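Local structure of conserved domain protein (Streptococcus pneumoniae, 4IAJ) at residues 16-21 and 45-50. The protein is of unknown function, belonging to the DUF4649 family as a small alpha+beta domain with a four-stranded antiparallel sheet. Residues are numbered along the deposited sequence; the frame is centred on the assembly and turned at random.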
ATOM      1  N   LYS B  16       8.757  17.624   9.816  1.00 28.02           N
ATOM      2  CA  LYS B  16       8.520  19.086   9.812  1.00 31.95           C
ATOM      3  C   LYS B  16       9.633  19.868   9.120  1.00 30.42           C
ATOM      4  O   LYS B  16       9.878  21.024   9.459  1.00 29.49           O
ATOM      5  CB  LYS B  16       8.270  19.633  11.234  1.00 37.32           C
ATOM      6  CG  LYS B  16       7.096  18.971  11.948  1.00 44.57           C
ATOM      7  CD  LYS B  16       5.805  19.044  11.132  1.00 56.50           C
ATOM      8  CE  LYS B  16       4.689  18.212  11.746  1.00 67.75           C
ATOM      9  NZ  LYS B  16       4.237  18.760  13.056  1.00 77.51           N
ATOM     10  N   ASN B  17      10.262  19.245   8.126  1.00 27.77           N
ATOM     11  CA  ASN B  17      11.284  19.891   7.300  1.00 29.31           C
ATOM     12  C   ASN B  17      10.770  20.174   5.901  1.00 28.36           C
ATOM     13  O   ASN B  17       9.983  19.390   5.336  1.00 26.74           O
ATOM     14  CB  ASN B  17      12.555  19.030   7.236  1.00 32.25           C
ATOM     15  CG  ASN B  17      13.370  19.098   8.527  1.00 35.52           C
ATOM     16  OD1 ASN B  17      13.992  20.114   8.820  1.00 38.73           O
ATOM     17  ND2 ASN B  17      13.347  18.025   9.311  1.00 34.95           N
ATOM     18  N   GLU B  18      11.220  21.289   5.337  1.00 27.47           N
ATOM     19  CA  GLU B  18      10.836  21.664   3.987  1.00 31.67           C
ATOM     20  C   GLU B  18      11.629  20.847   2.976  1.00 28.16           C
ATOM     21  O   GLU B  18      12.837  20.712   3.091  1.00 33.19           O
ATOM     22  CB  GLU B  18      11.064  23.150   3.718  1.00 36.60           C
ATOM     23  CG  GLU B  18      10.034  24.083   4.336  1.00 45.79           C
ATOM     24  CD  GLU B  18      10.470  25.542   4.303  1.00 51.58           C
ATOM     25  OE1 GLU B  18      11.191  25.928   3.357  1.00 52.71           O
ATOM     26  OE2 GLU B  18      10.088  26.301   5.223  1.00 58.52           O
ATOM     27  N   ARG B  19      10.921  20.300   2.005  1.00 28.48           N
ATOM     28  CA  ARG B  19      11.510  19.599   0.870  1.00 29.19           C
ATOM     29  C   ARG B  19      11.089  20.283  -0.397  1.00 29.05           C
ATOM     30  O   ARG B  19       9.930  20.649  -0.525  1.00 27.62           O
ATOM     31  CB  ARG B  19      11.011  18.164   0.812  1.00 28.61           C
ATOM     32  CG  ARG B  19      11.372  17.315   2.014  1.00 29.98           C
ATOM     33  CD  ARG B  19      12.841  17.418   2.347  1.00 32.74           C
ATOM     34  NE  ARG B  19      13.139  16.720   3.589  1.00 37.90           N
ATOM     35  CZ  ARG B  19      14.162  16.982   4.396  1.00 38.44           C
ATOM     36  NH1 ARG B  19      15.021  17.994   4.146  1.00 36.09           N
ATOM     37  NH2 ARG B  19      14.300  16.236   5.491  1.00 34.49           N
ATOM     38  N   THR B  20      12.009  20.431  -1.347  1.00 29.22           N
ATOM     39  CA  THR B  20      11.676  21.037  -2.629  1.00 32.28           C
ATOM     40  C   THR B  20      11.980  20.044  -3.751  1.00 30.95           C
ATOM     41  O   THR B  20      13.059  19.469  -3.778  1.00 29.02           O
ATOM     42  CB  THR B  20      12.442  22.353  -2.841  1.00 37.07           C
ATOM     43  OG1 THR B  20      12.078  23.278  -1.809  1.00 37.32           O
ATOM     44  CG2 THR B  20      12.100  22.971  -4.190  1.00 40.31           C
ATOM     45  N   VAL B  21      11.007  19.830  -4.636  1.00 30.46           N
ATOM     46  CA  VAL B  21      11.217  19.052  -5.861  1.00 31.69           C
ATOM     47  C   VAL B  21      10.926  19.956  -7.043  1.00 30.55           C
ATOM     48  O   VAL B  21      10.126  20.877  -6.931  1.00 28.63           O
ATOM     49  CB  VAL B  21      10.362  17.771  -5.940  1.00 30.62           C
ATOM     50  CG1 VAL B  21      10.808  16.789  -4.869  1.00 34.36           C
ATOM     51  CG2 VAL B  21       8.870  18.058  -5.798  1.00 29.65           C
ATOM     52  N   PRO B  45       1.324  18.635   3.189  1.00 21.38           N
ATOM     53  CA  PRO B  45       0.869  19.966   2.785  1.00 20.84           C
ATOM     54  C   PRO B  45       1.901  20.711   1.946  1.00 21.73           C
ATOM     55  O   PRO B  45       3.113  20.628   2.205  1.00 20.38           O
ATOM     56  CB  PRO B  45       0.658  20.689   4.121  1.00 24.87           C
ATOM     57  CG  PRO B  45       1.601  20.004   5.068  1.00 25.84           C
ATOM     58  CD  PRO B  45       1.663  18.575   4.625  1.00 21.13           C
ATOM     59  N   VAL B  46       1.412  21.450   0.953  1.00 22.41           N
ATOM     60  CA  VAL B  46       2.287  22.214   0.064  1.00 23.84           C
ATOM     61  C   VAL B  46       2.469  23.620   0.608  1.00 26.40           C
ATOM     62  O   VAL B  46       1.508  24.336   0.868  1.00 23.11           O
ATOM     63  CB  VAL B  46       1.765  22.237  -1.382  1.00 24.55           C
ATOM     64  CG1 VAL B  46       2.601  23.153  -2.264  1.00 27.58           C
ATOM     65  CG2 VAL B  46       1.766  20.822  -1.958  1.00 23.83           C
ATOM     66  N   GLN B  47       3.724  23.988   0.797  1.00 25.59           N
ATOM     67  CA  GLN B  47       4.067  25.300   1.285  1.00 28.53           C
ATOM     68  C   GLN B  47       4.192  26.284   0.142  1.00 30.42           C
ATOM     69  O   GLN B  47       3.820  27.438   0.298  1.00 32.42           O
ATOM     70  CB  GLN B  47       5.372  25.231   2.055  1.00 31.62           C
ATOM     71  CG  GLN B  47       5.560  26.399   2.997  1.00 41.66           C
ATOM     72  CD  GLN B  47       7.017  26.672   3.250  1.00 47.91           C
ATOM     73  OE1 GLN B  47       7.791  26.884   2.308  1.00 50.77           O
ATOM     74  NE2 GLN B  47       7.413  26.649   4.520  1.00 58.54           N
ATOM     75  N   LYS B  48       4.729  25.840  -1.003  1.00 28.89           N
ATOM     76  CA  LYS B  48       4.872  26.701  -2.187  1.00 29.73           C
ATOM     77  C   LYS B  48       4.737  25.906  -3.492  1.00 29.43           C
ATOM     78  O   LYS B  48       5.382  24.885  -3.649  1.00 28.68           O
ATOM     79  CB  LYS B  48       6.228  27.396  -2.162  1.00 32.91           C
ATOM     80  CG  LYS B  48       6.510  28.294  -3.350  1.00 38.78           C
ATOM     81  CD  LYS B  48       7.806  29.078  -3.163  1.00 47.61           C
ATOM     82  CE  LYS B  48       9.019  28.251  -3.559  1.00 54.34           C
ATOM     83  NZ  LYS B  48      10.294  28.987  -3.350  1.00 59.25           N
ATOM     84  N   LEU B  49       3.894  26.382  -4.407  1.00 26.48           N
ATOM     85  CA  LEU B  49       3.758  25.804  -5.744  1.00 27.32           C
ATOM     86  C   LEU B  49       4.046  26.894  -6.760  1.00 27.51           C
ATOM     87  O   LEU B  49       3.316  27.871  -6.834  1.00 31.28           O
ATOM     88  CB  LEU B  49       2.363  25.236  -5.956  1.00 25.81           C
ATOM     89  CG  LEU B  49       1.958  24.864  -7.381  1.00 27.51           C
ATOM     90  CD1 LEU B  49       2.821  23.723  -7.921  1.00 31.26           C
ATOM     91  CD2 LEU B  49       0.495  24.477  -7.423  1.00 29.67           C
ATOM     92  N   THR B  50       5.100  26.707  -7.550  1.00 27.57           N
ATOM     93  CA  THR B  50       5.577  27.728  -8.479  1.00 30.42           C
ATOM     94  C   THR B  50       5.476  27.176  -9.893  1.00 31.93           C
ATOM     95  O   THR B  50       6.088  26.146 -10.219  1.00 36.13           O
ATOM     96  CB  THR B  50       7.030  28.146  -8.168  1.00 33.30           C
ATOM     97  OG1 THR B  50       7.126  28.629  -6.816  1.00 35.27           O
ATOM     98  CG2 THR B  50       7.488  29.241  -9.086  1.00 37.93           C
TER
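E18 and Q47 are the facing pair, with 8.1 Å between E18 CA and Q47 CA. The strands that carry them are not sheet neighbours. Strand 7-12 runs between them and pairs antiparallel with each, so 18-21 and 48-50 run in the same direction. The chain turns a corner at Q47. Q47 and K48 both face T10, which makes a classic beta bulge in strand 46-51.

Both E18 and Q47 send CB toward the other segment. A single hydrogen bond joins them, from Q47 NE2 to E18 OE2 at 2.8 Å. It is fairly straight at the hydrogen, 155°. The donor does not arrive in the carboxylate plane. It meets OE2 from above, 71° out of that plane. At the donor end, OE2 is tilted only slightly out of the Q47 amide plane. The two side chains cross at about a right angle, and the carboxylate and amide are steeply turned against each other. Q47 OE1 stands 3.7 Å from E18 OE1, and two such oxygens would probably repel weakly. Q47 CG lies anti to the backbone N (chi1 -160°), and the chain runs on extended, which carries the amide across to the glutamate. Both residues are exposed, so this is a surface link with little buried area. Both also touch a crystal neighbour, which may help set their conformation.

The bond spans strand 7-12, an inner strand of the four-stranded sheet, on the face where T10, I12, E18 and Q47 lie. E18 packs on I12, and Q47 touches both T10 and I12. V46 touches I65 and L49 touches Y68, so helix 65-71 covers the other face of the sheet, while K48 touches N55 of strand 54-56.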